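Local coordinates for pancreatic lipase related protein 2 (Equus caballus, PDB 1W52) that probably hydrolyses the ester bonds of galactolipids and triacylglycerols, releasing fatty acids, as a calcium-binding secreted lipase of the alpha/beta hydrolase superfamily, at residues Y116-V120 / A180-F184; I76-R82 / W108-A114; I204-A208 / N264-S268; V148-S154 / V171-L177. All blocks are in the same frame, centred on the assembly; numbering follows the deposited sequence.

Contact 1. Residues Y116-V120 / A180-F184; sequences YTQAV and AEPCF. With DDQ (decylamine-N,N-dimethyl-N-oxide), chain C.
Tyr-116 projects from helix 116-141 into a hollow of the 180-184 loop formed by Ala-180, Pro-182, Cys-183 and Phe-184. Its chi1 of -168° sets CG anti to the backbone N, which carries the ring off the helix toward that loop. At the tip, Tyr-116 OH donates to Pro-182 O at 2.7 Å. The donor is tilted 19° from the carbonyl plane, and the same hydroxyl sits at the edge of the Phe-184 ring, near its plane. The proline ring crosses the tyrosine side chain at about a right angle, Pro-182 CB lying 3.4 Å from Tyr-116 CE2. At the ring's edge sits Cys-183 SG, 5.2 Å from the Tyr-116 ring centroid, a sulfur-aromatic contact. Val-120, one helical turn on, fills the next dent: its CG1 lies 4.0 Å from Cys-183 CB and 4.1 Å from Phe-184 CZ, while its CG2 covers one face of the tyrosine ring near the rim. The detergent tail ends here too, DDQ C10 lying 3.5 Å from Tyr-116 CE1, so this ring lines the pocket that binds the detergent. Leu-155 of helix 155-166 packs against Tyr-116, Ala-180 and Phe-184, joining the loop after strand 173-177 to helix 116-141.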
loop_
_atom_site.group_PDB
_atom_site.type_symbol
_atom_site.label_atom_id
_atom_site.label_comp_id
_atom_site.label_asym_id
_atom_site.label_seq_id
_atom_site.Cartn_x
_atom_site.Cartn_y
_atom_site.Cartn_z
ATOM N N TYR A 116 15.378 11.762 15.067
ATOM C CA TYR A 116 14.591 10.512 15.069
ATOM C C TYR A 116 14.222 9.945 16.451
ATOM O O TYR A 116 13.081 9.678 16.770
ATOM C CB TYR A 116 15.304 9.410 14.265
ATOM C CG TYR A 116 14.381 8.254 14.015
ATOM C CD1 TYR A 116 13.332 8.341 13.131
ATOM C CD2 TYR A 116 14.513 7.122 14.695
ATOM C CE1 TYR A 116 12.458 7.272 12.927
ATOM C CE2 TYR A 116 13.638 6.047 14.526
ATOM C CZ TYR A 116 12.623 6.112 13.642
ATOM O OH TYR A 116 11.814 4.982 13.489
ATOM N N THR A 117 15.221 9.710 17.255
ATOM C CA THR A 117 15.032 9.228 18.608
ATOM C C THR A 117 14.056 10.052 19.424
ATOM O O THR A 117 13.249 9.481 20.122
ATOM C CB THR A 117 16.433 9.213 19.299
ATOM O OG1 THR A 117 17.079 8.045 18.862
ATOM C CG2 THR A 117 16.387 9.122 20.861
ATOM N N GLN A 118 14.204 11.371 19.400
ATOM C CA GLN A 118 13.221 12.238 20.029
ATOM C C GLN A 118 11.827 12.027 19.398
ATOM O O GLN A 118 10.911 11.596 20.093
ATOM C CB GLN A 118 13.635 13.716 19.918
ATOM C CG GLN A 118 12.768 14.679 20.714
ATOM C CD GLN A 118 12.688 14.288 22.187
ATOM O OE1 GLN A 118 13.722 14.208 22.822
ATOM N NE2 GLN A 118 11.481 13.996 22.715
ATOM N N ALA A 119 11.701 12.369 18.092
ATOM C CA ALA A 119 10.541 12.111 17.203
ATOM C C ALA A 119 9.750 10.829 17.559
ATOM O O ALA A 119 8.528 10.850 17.701
ATOM C CB ALA A 119 11.022 12.070 15.732
ATOM N N VAL A 120 10.466 9.739 17.766
ATOM C CA VAL A 120 9.869 8.494 18.190
ATOM C C VAL A 120 9.084 8.646 19.525
ATOM O O VAL A 120 8.144 7.881 19.855
ATOM C CB VAL A 120 10.965 7.438 18.310
ATOM C CG1 VAL A 120 10.457 6.248 19.070
ATOM C CG2 VAL A 120 11.555 7.003 16.881
ATOM N N ALA A 180 7.035 2.539 10.445
ATOM C CA ALA A 180 8.466 2.640 10.658
ATOM C C ALA A 180 8.993 1.407 11.363
ATOM O O ALA A 180 8.291 0.830 12.202
ATOM C CB ALA A 180 8.767 3.857 11.480
ATOM N N GLU A 181 10.224 1.029 11.023
ATOM C CA GLU A 181 10.912 -0.077 11.668
ATOM C C GLU A 181 11.717 0.326 12.910
ATOM O O GLU A 181 11.417 -0.151 13.976
ATOM C CB GLU A 181 11.809 -0.805 10.682
ATOM C CG GLU A 181 12.438 -2.020 11.318
ATOM C CD GLU A 181 13.238 -2.871 10.362
ATOM O OE1 GLU A 181 13.100 -2.757 9.077
ATOM O OE2 GLU A 181 13.982 -3.687 10.941
ATOM N N PRO A 182 12.753 1.169 12.771
ATOM C CA PRO A 182 13.612 1.557 13.906
ATOM C C PRO A 182 12.846 1.897 15.153
ATOM O O PRO A 182 12.034 2.794 15.075
ATOM C CB PRO A 182 14.250 2.840 13.418
ATOM C CG PRO A 182 14.330 2.674 11.977
ATOM C CD PRO A 182 13.179 1.868 11.546
ATOM N N CYS A 183 13.109 1.226 16.270
ATOM C CA CYS A 183 12.427 1.492 17.540
ATOM C C CYS A 183 11.064 0.843 17.705
ATOM O O CYS A 183 10.526 0.916 18.768
ATOM C CB CYS A 183 12.276 2.977 17.789
ATOM S SG CYS A 183 13.840 3.805 17.733
ATOM N N PHE A 184 10.552 0.150 16.699
ATOM C CA PHE A 184 9.237 -0.460 16.737
ATOM C C PHE A 184 9.273 -1.947 16.383
ATOM O O PHE A 184 8.835 -2.784 17.127
ATOM C CB PHE A 184 8.347 0.270 15.752
ATOM C CG PHE A 184 8.183 1.726 16.037
ATOM C CD1 PHE A 184 7.355 2.142 17.036
ATOM C CD2 PHE A 184 8.824 2.677 15.292
ATOM C CE1 PHE A 184 7.166 3.466 17.285
ATOM C CE2 PHE A 184 8.631 4.048 15.533
ATOM C CZ PHE A 184 7.801 4.427 16.537
HETATM N N1 DDQ C . 8.856 14.330 2.445
HETATM O O1 DDQ C . 7.610 14.195 2.501
HETATM C CM1 DDQ C . 9.235 14.706 1.036
HETATM C CM2 DDQ C . 9.322 15.403 3.373
HETATM C C1 DDQ C . 9.346 12.966 2.813
HETATM C C2 DDQ C . 9.608 12.693 4.300
HETATM C C3 DDQ C . 11.065 12.279 4.469
HETATM C C4 DDQ C . 11.271 10.776 4.572
HETATM C C5 DDQ C . 11.989 10.416 5.862
HETATM C C6 DDQ C . 12.119 8.918 5.868
HETATM C C7 DDQ C . 12.701 8.411 7.155
HETATM C C8 DDQ C . 11.753 7.467 7.869
HETATM C C9 DDQ C . 12.281 7.185 9.280
HETATM C C10 DDQ C . 11.998 5.787 9.785
#

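Contact 2. Residues I76-R82 / W108-A114. With DDQ (decylamine-N,N-dimethyl-N-oxide), chain C.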
loop_
_atom_site.group_PDB
_atom_site.type_symbol
_atom_site.label_atom_id
_atom_site.label_comp_id
_atom_site.label_asym_id
_atom_site.label_seq_id
_atom_site.Cartn_x
_atom_site.Cartn_y
_atom_site.Cartn_z
ATOM N N ILE A 76 -2.224 11.017 9.322
ATOM C CA ILE A 76 -1.047 11.457 10.079
ATOM C C ILE A 76 0.301 11.178 9.342
ATOM O O ILE A 76 0.619 10.014 9.028
ATOM C CB ILE A 76 -1.048 10.703 11.421
ATOM C CG1 ILE A 76 -2.464 10.679 12.031
ATOM C CG2 ILE A 76 -0.026 11.328 12.366
ATOM C CD1 ILE A 76 -2.620 9.735 13.220
ATOM N N HIS A 77 1.095 12.226 9.122
ATOM C CA HIS A 77 2.430 12.073 8.534
ATOM C C HIS A 77 3.454 11.533 9.545
ATOM O O HIS A 77 3.161 11.333 10.736
ATOM C CB HIS A 77 2.940 13.401 7.970
ATOM C CG HIS A 77 3.355 14.376 9.022
ATOM N ND1 HIS A 77 3.051 15.715 8.952
ATOM C CD2 HIS A 77 4.008 14.210 10.195
ATOM C CE1 HIS A 77 3.530 16.337 10.015
ATOM N NE2 HIS A 77 4.114 15.444 10.788
ATOM N N GLY A 78 4.674 11.304 9.092
ATOM C CA GLY A 78 5.697 10.890 10.029
ATOM C C GLY A 78 6.900 11.808 10.087
ATOM O O GLY A 78 6.780 13.003 9.758
ATOM N N PHE A 79 8.045 11.206 10.501
ATOM C CA PHE A 79 9.384 11.855 10.614
ATOM C C PHE A 79 9.656 12.800 9.458
ATOM O O PHE A 79 9.597 12.408 8.280
ATOM C CB PHE A 79 10.452 10.755 10.648
ATOM C CG PHE A 79 11.856 11.231 10.943
ATOM C CD1 PHE A 79 12.211 11.740 12.172
ATOM C CD2 PHE A 79 12.846 11.114 9.996
ATOM C CE1 PHE A 79 13.499 12.181 12.407
ATOM C CE2 PHE A 79 14.137 11.553 10.271
ATOM C CZ PHE A 79 14.436 12.083 11.475
ATOM N N ARG A 80 9.849 14.058 9.808
ATOM C CA ARG A 80 10.294 15.105 8.876
ATOM C C ARG A 80 9.459 15.346 7.649
ATOM O O ARG A 80 9.955 15.615 6.554
ATOM C CB ARG A 80 11.740 14.874 8.459
ATOM C CG ARG A 80 12.650 14.937 9.699
ATOM C CD ARG A 80 14.047 15.147 9.392
ATOM N NE ARG A 80 14.417 16.540 9.553
ATOM C CZ ARG A 80 15.070 17.064 10.591
ATOM N NH1 ARG A 80 15.435 16.317 11.675
ATOM N NH2 ARG A 80 15.375 18.365 10.511
ATOM N N ASP A 81 8.172 15.272 7.885
ATOM C CA ASP A 81 7.167 15.513 6.901
ATOM C C ASP A 81 6.216 16.521 7.576
ATOM O O ASP A 81 6.369 16.824 8.797
ATOM C CB ASP A 81 6.440 14.213 6.668
ATOM C CG ASP A 81 5.947 14.048 5.268
ATOM O OD1 ASP A 81 5.688 15.049 4.544
ATOM O OD2 ASP A 81 5.742 12.892 4.834
ATOM N N ARG A 82 5.234 17.006 6.790
ATOM C CA ARG A 82 4.204 17.927 7.270
ATOM C C ARG A 82 2.756 17.576 6.784
ATOM O O ARG A 82 2.539 16.746 5.892
ATOM C CB ARG A 82 4.600 19.356 6.916
ATOM C CG ARG A 82 4.729 19.564 5.456
ATOM C CD ARG A 82 4.887 20.973 5.072
ATOM N NE ARG A 82 4.757 21.054 3.625
ATOM C CZ ARG A 82 4.742 22.196 2.932
ATOM N NH1 ARG A 82 4.841 23.381 3.569
ATOM N NH2 ARG A 82 4.627 22.157 1.590
ATOM N N TRP A 108 1.993 17.654 12.549
ATOM C CA TRP A 108 2.873 17.835 13.711
ATOM C C TRP A 108 4.296 18.074 13.278
ATOM O O TRP A 108 5.230 17.647 13.939
ATOM C CB TRP A 108 2.809 16.650 14.649
ATOM C CG TRP A 108 3.163 15.377 14.040
ATOM C CD1 TRP A 108 2.500 14.735 13.054
ATOM C CD2 TRP A 108 4.255 14.528 14.406
ATOM N NE1 TRP A 108 3.103 13.529 12.777
ATOM C CE2 TRP A 108 4.186 13.377 13.592
ATOM C CE3 TRP A 108 5.292 14.626 15.335
ATOM C CZ2 TRP A 108 5.097 12.335 13.680
ATOM C CZ3 TRP A 108 6.196 13.572 15.428
ATOM C CH2 TRP A 108 6.086 12.445 14.605
ATOM N N SER A 109 4.424 18.795 12.173
ATOM C CA SER A 109 5.682 18.985 11.472
ATOM C C SER A 109 6.846 19.347 12.370
ATOM O O SER A 109 7.889 18.667 12.393
ATOM C CB SER A 109 5.517 20.080 10.421
ATOM O OG SER A 109 4.740 21.146 10.916
ATOM N N SER A 110 6.637 20.435 13.097
ATOM C CA SER A 110 7.602 20.964 14.049
ATOM C C SER A 110 8.102 19.911 15.069
ATOM O O SER A 110 9.254 19.931 15.472
ATOM C CB SER A 110 7.004 22.218 14.738
ATOM O OG SER A 110 6.235 21.859 15.882
ATOM N N GLY A 111 7.246 18.992 15.474
ATOM C CA GLY A 111 7.638 17.954 16.410
ATOM C C GLY A 111 8.336 16.810 15.745
ATOM O O GLY A 111 9.094 16.098 16.397
ATOM N N ALA A 112 8.051 16.634 14.452
ATOM C CA ALA A 112 8.611 15.562 13.603
ATOM C C ALA A 112 9.901 16.002 12.877
ATOM O O ALA A 112 10.493 15.236 12.093
ATOM C CB ALA A 112 7.542 15.076 12.569
ATOM N N LYS A 113 10.317 17.238 13.161
ATOM C CA LYS A 113 11.569 17.852 12.705
ATOM C C LYS A 113 12.686 17.585 13.697
ATOM O O LYS A 113 13.803 17.951 13.476
ATOM C CB LYS A 113 11.343 19.362 12.663
ATOM C CG LYS A 113 12.131 20.062 11.666
ATOM C CD LYS A 113 11.546 21.411 11.347
ATOM C CE LYS A 113 12.148 21.924 10.032
ATOM N NZ LYS A 113 12.486 23.376 10.114
ATOM N N ALA A 114 12.369 16.984 14.822
ATOM C CA ALA A 114 13.379 16.592 15.777
ATOM C C ALA A 114 14.274 15.472 15.285
ATOM O O ALA A 114 14.219 15.024 14.155
ATOM C CB ALA A 114 12.721 16.162 17.131
HETATM N N1 DDQ C . 8.856 14.330 2.445
HETATM O O1 DDQ C . 7.610 14.195 2.501
HETATM C CM1 DDQ C . 9.235 14.706 1.036
HETATM C CM2 DDQ C . 9.322 15.403 3.373
HETATM C C1 DDQ C . 9.346 12.966 2.813
HETATM C C2 DDQ C . 9.608 12.693 4.300
HETATM C C3 DDQ C . 11.065 12.279 4.469
HETATM C C4 DDQ C . 11.271 10.776 4.572
HETATM C C5 DDQ C . 11.989 10.416 5.862
HETATM C C6 DDQ C . 12.119 8.918 5.868
HETATM C C7 DDQ C . 12.701 8.411 7.155
HETATM C C8 DDQ C . 11.753 7.467 7.869
HETATM C C9 DDQ C . 12.281 7.185 9.280
HETATM C C10 DDQ C . 11.998 5.787 9.785
#
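Arg-80 and Ala-112 join a turn and a short helix at the C-terminal ends of parallel strands in the alpha/beta hydrolase sheet: a type II beta turn from Gly-78 to Asp-81, after strand 72-76, and the weakly bonded helix 109-112, after strand 102-107. Arg-80 N donates to Ala-112 O at 2.7 Å, 39° out of the carbonyl plane and with an N-H...O angle of 139°, so the bond is clearly bent. From there the arginine side chain can be followed outward. Arg-80 CB is 3.9 Å from Ala-112 O, and CG comes closer to that oxygen while lying over the centre of one face of the Phe-79 ring. The chain then bends at chi3 (99°), turning the guanidinium so that Lys-113 O lies over one of its faces. Arg-80 NH1 is 2.9 Å from Lys-113 O and also near Ala-114 O; the angles are too poor for hydrogen bonds, though the approach is probably favourable electrostatically. Arg-80 NH2 ends 3.8 Å from Lys-113 CG. Nearer strand 72-76, the His-77 and Trp-108 rings form an offset stack, although several of their atoms are modelled too close for exact spacing to be trusted. Asp-81, whose carboxylate is held by Trp-87 and Ser-86, faces the detergent head group. Asp-81 OD1 lies 2.9 Å from DDQ O1.

Contact 3. Residues I204-A208 / N264-S268; sequences IHTDA and NHLKS. With DDQ (decylamine-N,N-dimethyl-N-oxide), chain C.
Thr-206 faces the backbone of helix 257-277 and Asp-207 lies beside His-265, the predicted histidine of the charge-relay triad in this alpha/beta hydrolase fold. The loop after strand 201-204 here meets the turn of helix 257-277 that carries the histidine. Thr-206 points its side chain toward the helix: chi1 of 55° places OG1 between the backbone N and the carbonyl carbon, where Thr-206 OG1 donates to Asn-264 O at 2.7 Å, tilted from the carbonyl plane. Lys-267 N reaches the same oxygen from the opposite face, so Asn-264 O is gripped by two donors. Ser-268 N makes a weak, bent bond back to Thr-206 OG1, and Thr-206 CG2 packs close to the same nitrogen. Asp-207 crosses both neighbours at about a right angle. Its carboxylate plane is 24° from the Asn-264 amide plane but 60° from the His-265 ring, and Asp-207 OD1 lies 3.6 Å from Asn-264 CB. Asn-264 OD1 itself accepts from Met-236 N. The histidine CB touches Asp-207, yet its ring swings away, with CG anti to the backbone N, toward Asp-178 at ND1 and Ser-154 at NE2. Thr-206 N also bonds Asp-178, so this loop holds both the aspartate and the helix turn bearing the histidine. On the pocket side, DDQ C8 lies 3.5 Å from His-265 NE2.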
loop_
_atom_site.group_PDB
_atom_site.type_symbol
_atom_site.label_atom_id
_atom_site.label_comp_id
_atom_site.label_asym_id
_atom_site.label_seq_id
_atom_site.Cartn_x
_atom_site.Cartn_y
_atom_site.Cartn_z
ATOM N N ILE A 204 0.009 -1.526 4.611
ATOM C CA ILE A 204 0.783 -1.619 3.380
ATOM C C ILE A 204 2.293 -1.527 3.659
ATOM O O ILE A 204 2.754 -0.572 4.260
ATOM C CB ILE A 204 0.333 -0.547 2.395
ATOM C CG1 ILE A 204 -1.141 -0.719 2.152
ATOM C CG2 ILE A 204 1.041 -0.707 1.044
ATOM C CD1 ILE A 204 -1.734 0.418 1.329
ATOM N N HIS A 205 3.032 -2.541 3.201
ATOM C CA HIS A 205 4.480 -2.675 3.428
ATOM C C HIS A 205 5.232 -2.450 2.106
ATOM O O HIS A 205 5.190 -3.312 1.230
ATOM C CB HIS A 205 4.838 -4.095 3.839
ATOM C CG HIS A 205 4.227 -4.572 5.129
ATOM N ND1 HIS A 205 4.934 -4.607 6.314
ATOM C CD2 HIS A 205 3.020 -5.137 5.392
ATOM C CE1 HIS A 205 4.173 -5.138 7.256
ATOM N NE2 HIS A 205 3.003 -5.456 6.726
ATOM N N THR A 206 5.905 -1.304 1.977
ATOM C CA THR A 206 6.678 -0.988 0.776
ATOM C C THR A 206 8.195 -0.944 0.953
ATOM O O THR A 206 8.870 -0.907 -0.043
ATOM C CB THR A 206 6.240 0.358 0.150
ATOM O OG1 THR A 206 6.331 1.410 1.133
ATOM C CG2 THR A 206 4.746 0.314 -0.269
ATOM N N ASP A 207 8.738 -0.928 2.177
ATOM C CA ASP A 207 10.191 -0.728 2.362
ATOM C C ASP A 207 10.707 -1.607 3.484
ATOM O O ASP A 207 11.505 -1.202 4.301
ATOM C CB ASP A 207 10.468 0.754 2.649
ATOM C CG ASP A 207 11.962 1.139 2.604
ATOM O OD1 ASP A 207 12.706 0.445 1.882
ATOM O OD2 ASP A 207 12.443 2.119 3.250
ATOM N N ALA A 208 10.258 -2.853 3.467
ATOM C CA ALA A 208 10.463 -3.864 4.516
ATOM C C ALA A 208 11.812 -4.673 4.486
ATOM O O ALA A 208 12.018 -5.699 5.171
ATOM C CB ALA A 208 9.300 -4.820 4.417
ATOM N N ASN A 264 10.942 4.052 -1.861
ATOM C CA ASN A 264 10.168 2.903 -1.478
ATOM C C ASN A 264 9.305 3.168 -0.263
ATOM O O ASN A 264 8.130 2.800 -0.230
ATOM C CB ASN A 264 11.073 1.765 -1.082
ATOM C CG ASN A 264 11.986 1.303 -2.195
ATOM O OD1 ASN A 264 11.576 0.714 -3.166
ATOM N ND2 ASN A 264 13.254 1.556 -2.016
ATOM N N HIS A 265 9.879 3.761 0.777
ATOM C CA HIS A 265 9.107 4.109 2.020
ATOM C C HIS A 265 7.834 4.914 1.690
ATOM O O HIS A 265 6.781 4.766 2.314
ATOM C CB HIS A 265 10.022 4.935 2.935
ATOM C CG HIS A 265 9.577 5.057 4.350
ATOM N ND1 HIS A 265 9.162 3.985 5.101
ATOM C CD2 HIS A 265 9.591 6.125 5.181
ATOM C CE1 HIS A 265 8.881 4.405 6.326
ATOM N NE2 HIS A 265 9.146 5.697 6.404
ATOM N N LEU A 266 7.967 5.751 0.672
ATOM C CA LEU A 266 6.918 6.635 0.267
ATOM C C LEU A 266 5.943 5.956 -0.665
ATOM O O LEU A 266 4.844 6.430 -0.818
ATOM C CB LEU A 266 7.509 7.876 -0.401
ATOM C CG LEU A 266 8.433 8.728 0.473
ATOM C CD1 LEU A 266 8.701 10.010 -0.196
ATOM C CD2 LEU A 266 7.970 9.073 1.850
ATOM N N LYS A 267 6.288 4.866 -1.310
ATOM C CA LYS A 267 5.320 4.315 -2.231
ATOM C C LYS A 267 4.048 3.844 -1.472
ATOM O O LYS A 267 2.975 3.770 -2.013
ATOM C CB LYS A 267 5.951 3.181 -3.058
ATOM C CG LYS A 267 6.898 3.613 -4.257
ATOM C CD LYS A 267 6.143 4.184 -5.489
ATOM C CE LYS A 267 6.978 4.069 -6.819
ATOM N NZ LYS A 267 7.700 5.297 -7.163
ATOM N N SER A 268 4.186 3.545 -0.197
ATOM C CA SER A 268 3.077 3.180 0.622
ATOM C C SER A 268 1.950 4.196 0.558
ATOM O O SER A 268 0.798 3.823 0.369
ATOM C CB SER A 268 3.572 3.020 2.057
ATOM O OG SER A 268 4.000 4.251 2.610
HETATM N N1 DDQ C . 8.856 14.330 2.445
HETATM O O1 DDQ C . 7.610 14.195 2.501
HETATM C CM1 DDQ C . 9.235 14.706 1.036
HETATM C CM2 DDQ C . 9.322 15.403 3.373
HETATM C C1 DDQ C . 9.346 12.966 2.813
HETATM C C2 DDQ C . 9.608 12.693 4.300
HETATM C C3 DDQ C . 11.065 12.279 4.469
HETATM C C4 DDQ C . 11.271 10.776 4.572
HETATM C C5 DDQ C . 11.989 10.416 5.862
HETATM C C6 DDQ C . 12.119 8.918 5.868
HETATM C C7 DDQ C . 12.701 8.411 7.155
HETATM C C8 DDQ C . 11.753 7.467 7.869
HETATM C C9 DDQ C . 12.281 7.185 9.280
HETATM C C10 DDQ C . 11.998 5.787 9.785
#

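Contact 4. Residues V148-S154 / V171-L177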
loop_
_atom_site.group_PDB
_atom_site.type_symbol
_atom_site.label_atom_id
_atom_site.label_comp_id
_atom_site.label_asym_id
_atom_site.label_seq_id
_atom_site.Cartn_x
_atom_site.Cartn_y
_atom_site.Cartn_z
ATOM N N VAL A 148 -14.471 6.214 12.985
ATOM C CA VAL A 148 -13.218 6.939 12.762
ATOM C C VAL A 148 -12.200 6.030 12.136
ATOM O O VAL A 148 -11.993 4.914 12.610
ATOM C CB VAL A 148 -12.599 7.391 14.053
ATOM C CG1 VAL A 148 -11.161 7.910 13.790
ATOM C CG2 VAL A 148 -13.455 8.437 14.691
ATOM N N HIS A 149 -11.559 6.556 11.091
ATOM C CA HIS A 149 -10.482 5.895 10.346
ATOM C C HIS A 149 -9.227 6.715 10.457
ATOM O O HIS A 149 -9.196 7.896 10.014
ATOM C CB HIS A 149 -10.833 5.855 8.891
ATOM C CG HIS A 149 -9.834 5.140 8.042
ATOM N ND1 HIS A 149 -9.691 5.398 6.690
ATOM C CD2 HIS A 149 -8.962 4.149 8.337
ATOM C CE1 HIS A 149 -8.778 4.588 6.193
ATOM N NE2 HIS A 149 -8.314 3.826 7.169
ATOM N N ILE A 150 -8.201 6.129 11.064
ATOM C CA ILE A 150 -6.938 6.821 11.106
ATOM C C ILE A 150 -5.986 6.223 10.130
ATOM O O ILE A 150 -5.813 5.028 10.108
ATOM C CB ILE A 150 -6.333 6.770 12.444
ATOM C CG1 ILE A 150 -7.240 7.447 13.445
ATOM C CG2 ILE A 150 -5.058 7.618 12.411
ATOM C CD1 ILE A 150 -6.882 7.173 14.840
ATOM N N ILE A 151 -5.355 7.057 9.324
ATOM C CA ILE A 151 -4.411 6.566 8.324
ATOM C C ILE A 151 -3.058 7.178 8.630
ATOM O O ILE A 151 -2.930 8.379 8.521
ATOM C CB ILE A 151 -4.832 7.032 6.922
ATOM C CG1 ILE A 151 -6.299 6.772 6.623
ATOM C CG2 ILE A 151 -4.026 6.312 5.902
ATOM C CD1 ILE A 151 -6.741 7.346 5.230
ATOM N N GLY A 152 -2.051 6.397 8.977
ATOM C CA GLY A 152 -0.755 6.986 9.305
ATOM C C GLY A 152 0.385 6.436 8.452
ATOM O O GLY A 152 0.457 5.242 8.211
ATOM N N HIS A 153 1.290 7.297 8.010
ATOM C CA HIS A 153 2.516 6.869 7.304
ATOM C C HIS A 153 3.790 6.858 8.196
ATOM O O HIS A 153 4.062 7.820 8.888
ATOM C CB HIS A 153 2.804 7.760 6.072
ATOM C CG HIS A 153 4.116 7.433 5.417
ATOM N ND1 HIS A 153 5.255 8.184 5.619
ATOM C CD2 HIS A 153 4.491 6.389 4.628
ATOM C CE1 HIS A 153 6.263 7.633 4.959
ATOM N NE2 HIS A 153 5.836 6.531 4.370
ATOM N N SER A 154 4.577 5.775 8.121
ATOM C CA SER A 154 5.872 5.667 8.806
ATOM C C SER A 154 5.639 5.889 10.278
ATOM O O SER A 154 4.946 5.139 10.921
ATOM C CB SER A 154 6.947 6.650 8.241
ATOM O OG SER A 154 8.223 6.643 8.948
ATOM N N VAL A 171 -11.860 2.444 18.060
ATOM C CA VAL A 171 -11.757 3.142 16.783
ATOM C C VAL A 171 -11.852 2.124 15.630
ATOM O O VAL A 171 -11.221 1.085 15.626
ATOM C CB VAL A 171 -10.451 4.005 16.728
ATOM C CG1 VAL A 171 -9.324 3.274 17.421
ATOM C CG2 VAL A 171 -10.026 4.319 15.323
ATOM N N GLY A 172 -12.667 2.444 14.646
ATOM C CA GLY A 172 -13.079 1.475 13.664
ATOM C C GLY A 172 -11.993 1.004 12.746
ATOM O O GLY A 172 -12.012 -0.130 12.295
ATOM N N ARG A 173 -11.059 1.881 12.422
ATOM C CA ARG A 173 -9.963 1.490 11.545
ATOM C C ARG A 173 -8.782 2.413 11.600
ATOM O O ARG A 173 -8.909 3.643 11.534
ATOM C CB ARG A 173 -10.443 1.467 10.129
ATOM C CG ARG A 173 -9.489 0.948 9.126
ATOM C CD ARG A 173 -10.017 1.221 7.757
ATOM N NE ARG A 173 -9.274 0.572 6.694
ATOM C CZ ARG A 173 -9.323 0.957 5.420
ATOM N NH1 ARG A 173 -10.072 1.996 5.085
ATOM N NH2 ARG A 173 -8.643 0.308 4.475
ATOM N N VAL A 174 -7.622 1.787 11.704
ATOM C CA VAL A 174 -6.365 2.465 11.504
ATOM C C VAL A 174 -5.674 1.682 10.403
ATOM O O VAL A 174 -5.722 0.444 10.355
ATOM C CB VAL A 174 -5.521 2.631 12.811
ATOM C CG1 VAL A 174 -5.391 1.369 13.514
ATOM C CG2 VAL A 174 -4.109 3.085 12.493
ATOM N N THR A 175 -5.117 2.448 9.480
ATOM C CA THR A 175 -4.381 1.949 8.335
ATOM C C THR A 175 -2.938 2.401 8.475
ATOM O O THR A 175 -2.653 3.595 8.661
ATOM C CB THR A 175 -4.971 2.548 7.073
ATOM O OG1 THR A 175 -6.294 2.007 6.840
ATOM C CG2 THR A 175 -4.139 2.138 5.881
ATOM N N GLY A 176 -2.017 1.455 8.413
ATOM C CA GLY A 176 -0.597 1.767 8.541
ATOM C C GLY A 176 0.112 1.836 7.194
ATOM O O GLY A 176 0.335 0.825 6.581
ATOM N N LEU A 177 0.448 3.021 6.719
ATOM C CA LEU A 177 1.219 3.146 5.485
ATOM C C LEU A 177 2.729 3.062 5.764
ATOM O O LEU A 177 3.350 4.000 6.298
ATOM C CB LEU A 177 0.870 4.448 4.803
ATOM C CG LEU A 177 -0.606 4.549 4.476
ATOM C CD1 LEU A 177 -0.697 5.569 3.425
ATOM C CD2 LEU A 177 -1.193 3.260 3.928
#
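The imidazole of His-149 and the guanidinium of Arg-173 lie side by side, their planes only 7° apart, with His-149 NE2 over one face of the guanidinium and 3.2 Å from Arg-173 CD. Ile-151 CG1 rests near the rim of the imidazole face opposite Arg-173 CD. At the edge, in the ring plane, His-149 NE2 donates to Thr-175 OG1 at 2.7 Å and 175°, which helps fix the ring's rotation together with the bond between ND1 and His-73. His-153 has Ser-154 CB over one face, near the rim. Parallel strands 148-153 and 173-177 run 12° apart, with five bridges from His-149 with Arg-173 to His-153 with Leu-177. Gly-152 N to Thr-175 O, at 2.9 Å, is one of their regular bonds, and the last, Ser-154 N to Leu-177 O, at 2.8 Å, carries the pairing past the strand end. Helix 155-166 connects the strands as a beta-alpha-beta crossover. Arg-173 forms a salt bridge with Asp-202, which bonds Thr-175 as well, so the guanidinium's positive charge is probably offset by that carboxylate. The Ser-154 backbone bond ties the predicted nucleophile, on what fits a nucleophile elbow, to the sheet, while His-265 NE2 holds its OG.

How the contacts relate
Contacts 2, 3 and 4 are buried, whereas contact 1 is only partly so. Contact 4 is the sheet core, held mainly by regular backbone bonds. The other three join loops and helices at the C-terminal ends of the parallel strands, with fewer bonds and more side-chain packing. All four reach the same detergent, contact 4 through Ser-154. Contact 2 continues strand 72-76, which pairs with strand 148-153 of contact 4 through Ile-76 N to Ile-151 O at 2.8 Å. Contact 3 meets contact 4 at His-265 NE2 and Ser-154 OG, 2.9 Å apart. Contacts 1 and 2 share a wall where Phe-79 packs against Tyr-116, and Ala-180 of contact 1 lies beside Ser-154.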